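Local coordinates for PfkB (PDB 4DU5), which probably transfers a phosphate group from ATP to a sugar or related carbohydrate, as other kinases of the PfkB (ribokinase-like) family do, at residues 34-38 against 86-90; 108-112 against 134-139. One frame throughout, in Å; residues are numbered along the deposited sequence.

Contact 1 (34-38 against 86-90); sequences EAMML and MGRYL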
loop_
_atom_site.group_PDB
_atom_site.type_symbol
_atom_site.label_atom_id
_atom_site.label_comp_id
_atom_site.label_asym_id
_atom_site.label_seq_id
_atom_site.Cartn_x
_atom_site.Cartn_y
_atom_site.Cartn_z
ATOM N N GLU A 34 13.251 -10.210 0.739
ATOM C CA GLU A 34 12.046 -9.541 0.331
ATOM C C GLU A 34 12.391 -8.334 -0.478
ATOM O O GLU A 34 13.124 -7.470 -0.017
ATOM C CB GLU A 34 11.263 -9.124 1.552
ATOM C CG GLU A 34 10.249 -8.102 1.237
ATOM C CD GLU A 34 9.116 -8.030 2.240
ATOM O OE1 GLU A 34 9.335 -8.314 3.441
ATOM O OE2 GLU A 34 7.997 -7.667 1.807
ATOM N N ALA A 35 11.871 -8.260 -1.689
ATOM C CA ALA A 35 11.881 -6.984 -2.382
ATOM C C ALA A 35 10.577 -6.278 -2.095
ATOM O O ALA A 35 9.578 -6.908 -1.826
ATOM C CB ALA A 35 12.055 -7.181 -3.868
HETATM N N MSE A 36 10.606 -4.958 -2.145
HETATM C CA MSE A 36 9.412 -4.135 -2.072
HETATM C C MSE A 36 9.484 -3.099 -3.168
HETATM O O MSE A 36 10.558 -2.831 -3.691
HETATM C CB MSE A 36 9.339 -3.417 -0.733
HETATM C CG MSE A 36 9.324 -4.320 0.459
HETATM SE SE MSE A 36 10.175 -3.415 1.957
HETATM C CE MSE A 36 12.083 -3.810 1.543
HETATM N N MSE A 37 8.331 -2.533 -3.514
HETATM C CA MSE A 37 8.248 -1.416 -4.437
HETATM C C MSE A 37 8.535 -0.134 -3.661
HETATM O O MSE A 37 8.037 0.084 -2.547
HETATM C CB MSE A 37 6.884 -1.356 -5.131
HETATM C CG MSE A 37 6.834 -0.407 -6.318
HETATM SE SE MSE A 37 5.045 -0.134 -7.178
HETATM C CE MSE A 37 4.109 0.749 -5.683
ATOM N N LEU A 38 9.386 0.691 -4.263
ATOM C CA LEU A 38 9.810 1.945 -3.689
ATOM C C LEU A 38 9.181 3.134 -4.405
ATOM O O LEU A 38 9.463 3.397 -5.564
ATOM C CB LEU A 38 11.331 2.012 -3.731
ATOM C CG LEU A 38 12.033 3.260 -3.224
ATOM C CD1 LEU A 38 11.293 3.917 -2.091
ATOM C CD2 LEU A 38 13.375 2.829 -2.757
HETATM N N MSE A 86 2.145 -4.481 -8.268
HETATM C CA MSE A 86 3.415 -4.122 -7.683
HETATM C C MSE A 86 4.278 -5.361 -7.695
HETATM O O MSE A 86 5.464 -5.283 -7.981
HETATM C CB MSE A 86 3.244 -3.632 -6.239
HETATM C CG MSE A 86 2.247 -2.512 -6.021
HETATM SE SE MSE A 86 2.373 -1.834 -4.178
HETATM C CE MSE A 86 1.503 -3.228 -3.127
ATOM N N GLY A 87 3.660 -6.496 -7.364
ATOM C CA GLY A 87 4.315 -7.787 -7.432
ATOM C C GLY A 87 4.806 -8.055 -8.835
ATOM O O GLY A 87 5.911 -8.514 -9.033
ATOM N N ARG A 88 3.970 -7.767 -9.820
ATOM C CA ARG A 88 4.331 -8.064 -11.207
ATOM C C ARG A 88 5.440 -7.131 -11.670
ATOM O O ARG A 88 6.291 -7.532 -12.466
ATOM C CB ARG A 88 3.122 -8.018 -12.150
ATOM C CG ARG A 88 2.143 -9.205 -12.000
ATOM C CD ARG A 88 1.032 -9.146 -13.050
ATOM N NE ARG A 88 -0.283 -8.753 -12.524
ATOM C CZ ARG A 88 -0.855 -7.548 -12.664
ATOM N NH1 ARG A 88 -0.238 -6.558 -13.293
ATOM N NH2 ARG A 88 -2.059 -7.328 -12.158
ATOM N N TYR A 89 5.440 -5.899 -11.160
ATOM C CA TYR A 89 6.534 -4.991 -11.424
ATOM C C TYR A 89 7.867 -5.559 -10.853
ATOM O O TYR A 89 8.891 -5.596 -11.546
ATOM C CB TYR A 89 6.217 -3.594 -10.887
ATOM C CG TYR A 89 7.437 -2.717 -10.811
ATOM C CD1 TYR A 89 7.949 -2.089 -11.953
ATOM C CD2 TYR A 89 8.119 -2.562 -9.610
ATOM C CE1 TYR A 89 9.116 -1.311 -11.885
ATOM C CE2 TYR A 89 9.262 -1.800 -9.542
ATOM C CZ TYR A 89 9.751 -1.178 -10.674
ATOM O OH TYR A 89 10.872 -0.420 -10.556
ATOM N N LEU A 90 7.840 -6.021 -9.613
ATOM C CA LEU A 90 9.042 -6.505 -8.956
ATOM C C LEU A 90 9.632 -7.730 -9.637
ATOM O O LEU A 90 10.849 -7.850 -9.775
ATOM C CB LEU A 90 8.770 -6.779 -7.482
ATOM C CG LEU A 90 8.482 -5.504 -6.682
ATOM C CD1 LEU A 90 8.173 -5.844 -5.242
ATOM C CD2 LEU A 90 9.631 -4.506 -6.772
#

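Contact 2 (108-112 against 134-139); sequences ATQKT and GSAASH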
loop_
_atom_site.group_PDB
_atom_site.type_symbol
_atom_site.label_atom_id
_atom_site.label_comp_id
_atom_site.label_asym_id
_atom_site.label_seq_id
_atom_site.Cartn_x
_atom_site.Cartn_y
_atom_site.Cartn_z
ATOM N N ALA A 108 -1.239 -15.454 -5.361
ATOM C CA ALA A 108 -2.396 -14.542 -5.414
ATOM C C ALA A 108 -3.127 -14.202 -4.079
ATOM O O ALA A 108 -3.851 -13.220 -4.024
ATOM C CB ALA A 108 -3.386 -14.982 -6.484
ATOM N N THR A 109 -2.918 -14.990 -3.020
ATOM C CA THR A 109 -3.615 -14.833 -1.722
ATOM C C THR A 109 -2.899 -13.892 -0.740
ATOM O O THR A 109 -3.336 -13.683 0.408
ATOM C CB THR A 109 -3.771 -16.223 -1.048
ATOM O OG1 THR A 109 -4.694 -17.011 -1.810
ATOM C CG2 THR A 109 -4.258 -16.126 0.421
ATOM N N GLN A 110 -1.767 -13.353 -1.176
ATOM C CA GLN A 110 -0.882 -12.631 -0.268
ATOM C C GLN A 110 -0.525 -11.309 -0.912
ATOM O O GLN A 110 -0.689 -11.155 -2.129
ATOM C CB GLN A 110 0.365 -13.464 0.012
ATOM C CG GLN A 110 0.107 -14.871 0.541
ATOM C CD GLN A 110 1.401 -15.608 0.798
ATOM O OE1 GLN A 110 2.377 -15.423 0.071
ATOM N NE2 GLN A 110 1.431 -16.436 1.846
ATOM N N LYS A 111 -0.044 -10.364 -0.098
ATOM C CA LYS A 111 0.225 -8.982 -0.583
ATOM C C LYS A 111 1.717 -8.563 -0.768
ATOM O O LYS A 111 2.585 -9.018 -0.048
ATOM C CB LYS A 111 -0.581 -7.964 0.234
ATOM C CG LYS A 111 -1.126 -8.500 1.551
ATOM C CD LYS A 111 -2.251 -7.622 2.082
ATOM C CE LYS A 111 -2.987 -8.241 3.282
ATOM N NZ LYS A 111 -4.338 -7.579 3.455
ATOM N N THR A 112 1.990 -7.733 -1.776
ATOM C CA THR A 112 3.351 -7.234 -2.050
ATOM C C THR A 112 3.682 -6.037 -1.173
ATOM O O THR A 112 2.876 -5.117 -1.060
ATOM C CB THR A 112 3.528 -6.741 -3.505
ATOM O OG1 THR A 112 3.277 -7.810 -4.425
ATOM C CG2 THR A 112 4.931 -6.244 -3.725
ATOM N N GLY A 134 3.069 -8.311 7.200
ATOM C CA GLY A 134 2.165 -9.346 6.739
ATOM C C GLY A 134 2.191 -9.601 5.246
ATOM O O GLY A 134 1.227 -10.165 4.724
ATOM N N SER A 135 3.300 -9.225 4.582
ATOM C CA SER A 135 3.483 -9.354 3.134
ATOM C C SER A 135 3.759 -10.788 2.745
ATOM O O SER A 135 4.046 -11.624 3.608
ATOM C CB SER A 135 4.645 -8.490 2.656
ATOM O OG SER A 135 5.866 -9.163 2.877
ATOM N N ALA A 136 3.700 -11.066 1.440
ATOM C CA ALA A 136 3.876 -12.417 0.933
ATOM C C ALA A 136 5.219 -12.967 1.392
ATOM O O ALA A 136 5.276 -14.004 2.022
ATOM C CB ALA A 136 3.755 -12.440 -0.581
ATOM N N ALA A 137 6.294 -12.243 1.100
ATOM C CA ALA A 137 7.632 -12.575 1.594
ATOM C C ALA A 137 7.724 -12.830 3.093
ATOM O O ALA A 137 8.501 -13.672 3.500
ATOM C CB ALA A 137 8.631 -11.499 1.195
ATOM N N SER A 138 6.963 -12.132 3.929
ATOM C CA SER A 138 7.091 -12.420 5.367
ATOM C C SER A 138 6.596 -13.819 5.705
ATOM O O SER A 138 6.955 -14.383 6.733
ATOM C CB SER A 138 6.464 -11.350 6.274
ATOM O OG SER A 138 5.062 -11.435 6.338
ATOM N N HIS A 139 5.803 -14.396 4.812
ATOM C CA HIS A 139 5.281 -15.730 5.026
ATOM C C HIS A 139 6.257 -16.872 4.732
ATOM O O HIS A 139 5.916 -18.022 4.965
ATOM C CB HIS A 139 3.966 -15.917 4.262
ATOM C CG HIS A 139 2.826 -15.171 4.870
ATOM N ND1 HIS A 139 2.014 -15.720 5.838
ATOM C CD2 HIS A 139 2.399 -13.901 4.693
ATOM C CE1 HIS A 139 1.121 -14.823 6.219
ATOM N NE2 HIS A 139 1.335 -13.710 5.539
#

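Contact 1 (34-38 against 86-90)
Met37, in strand 36-38, faces Met86 of helix 86-90 across a nearly perpendicular packing, the two short axes lying 8.3 Å apart at closest and crossing at 92°. This is helix-on-sheet packing in a ribokinase-like fold: strand 36-41 belongs to the four-stranded sheet that stands apart from the large sheet of the kinase, and helix 85-95 lies beside it. The contact is apolar and largely buried, so long, pliable side chains suit it. The side chain of Met37 does much of the bridging; it and Met86 are both modelled as selenomethionine. With CG anti to its own nitrogen (chi1 -167°), Met37 reaches from the strand toward the helix and then bends at its last torsion. Its SE rests against Met86 CG at 3.8 Å, and the two chains cross at about a right angle. Lower on the same side chain, Met37 CG lies 4.1 Å from Tyr89 CD2, and its SE sits 5.3 Å from the centroid of the Tyr89 ring, obliquely placed, in a Met-aromatic contact. Leu90, one residue further along the helix, turns its branched end onto the strand backbone instead: Leu90 CD1 meets Met37 N at 3.7 Å, while CD2 is the branch that approaches Met36 O. A forked leucine fits here because both its methyls can rest on the peptide between Met36 and Met37. The small Ala35 sits beside that fork and adds a methyl of its own, Ala35 CB to Leu90 CD1 4.3 Å. Phe116 of the second subunit also packs on Met37, so this cluster borders the dimer interface. The bent tip of Met37 brings its methyl CE to 3.5 Å from Met86 SE.

Contact 2 (108-112 against 134-139)
The Gln110 side chain reaches across Ala136 toward His139, its amide plane turned 32° from the plane of the imidazole ring. Beyond CG the chain is extended (chi2 -179°), which carries the amide past the alanine. Gln110 CB lies 3.6 Å from Ala136 CB, and Gln110 OE1 lies 3.3 Å from the same Ala136 CB. Gln110 NE2 ends 3.5 Å from His139 CB. The amide nitrogen approaches the ring obliquely, with His139 CG also close, in van der Waals contact. A methyl as small as that of Ala136 lets the glutamine lie close along the loop. Beside this packing the backbones are joined directly, for Ala136 N donates to Lys111 O at 2.8 Å with an N-H...O angle of 157°. Ser135 CB comes up to Lys111 O at 3.4 Å, while its OG turns to Glu34. Gly134, just before it, has a positive phi, which glycine adopts readily. The contact thus joins two irregular loops through one fairly straight backbone hydrogen bond and one long amide. Because Gln110 OE1 accepts from Arg80 NE, the glutamine links this loop to strand 75-81, and that bond would help to fix which way round its amide lies.

Overall arrangement
From the N terminus the chain leaves strand 27-32 and runs through 34-38 into strand 36-41; contact 1 closes a long loop when helix 85-95 returns to it. Only then does contact 2 open at 108-112, after strand 100-106, closing a shorter loop at 134-139 once strands 114-117 and 128-131 have been built. The two closures are therefore in series, neither nesting nor crossing. In space they adjoin, with centres about 11 Å apart: Glu34 OE2 probably hydrogen-bonds Ser135 OG (2.8 Å), and Thr112 packs against helix 85-95. Contact 1 joins the small sheet to that helix, whereas contact 2 joins the loops entering and leaving its 114-117 and 128-131 strands.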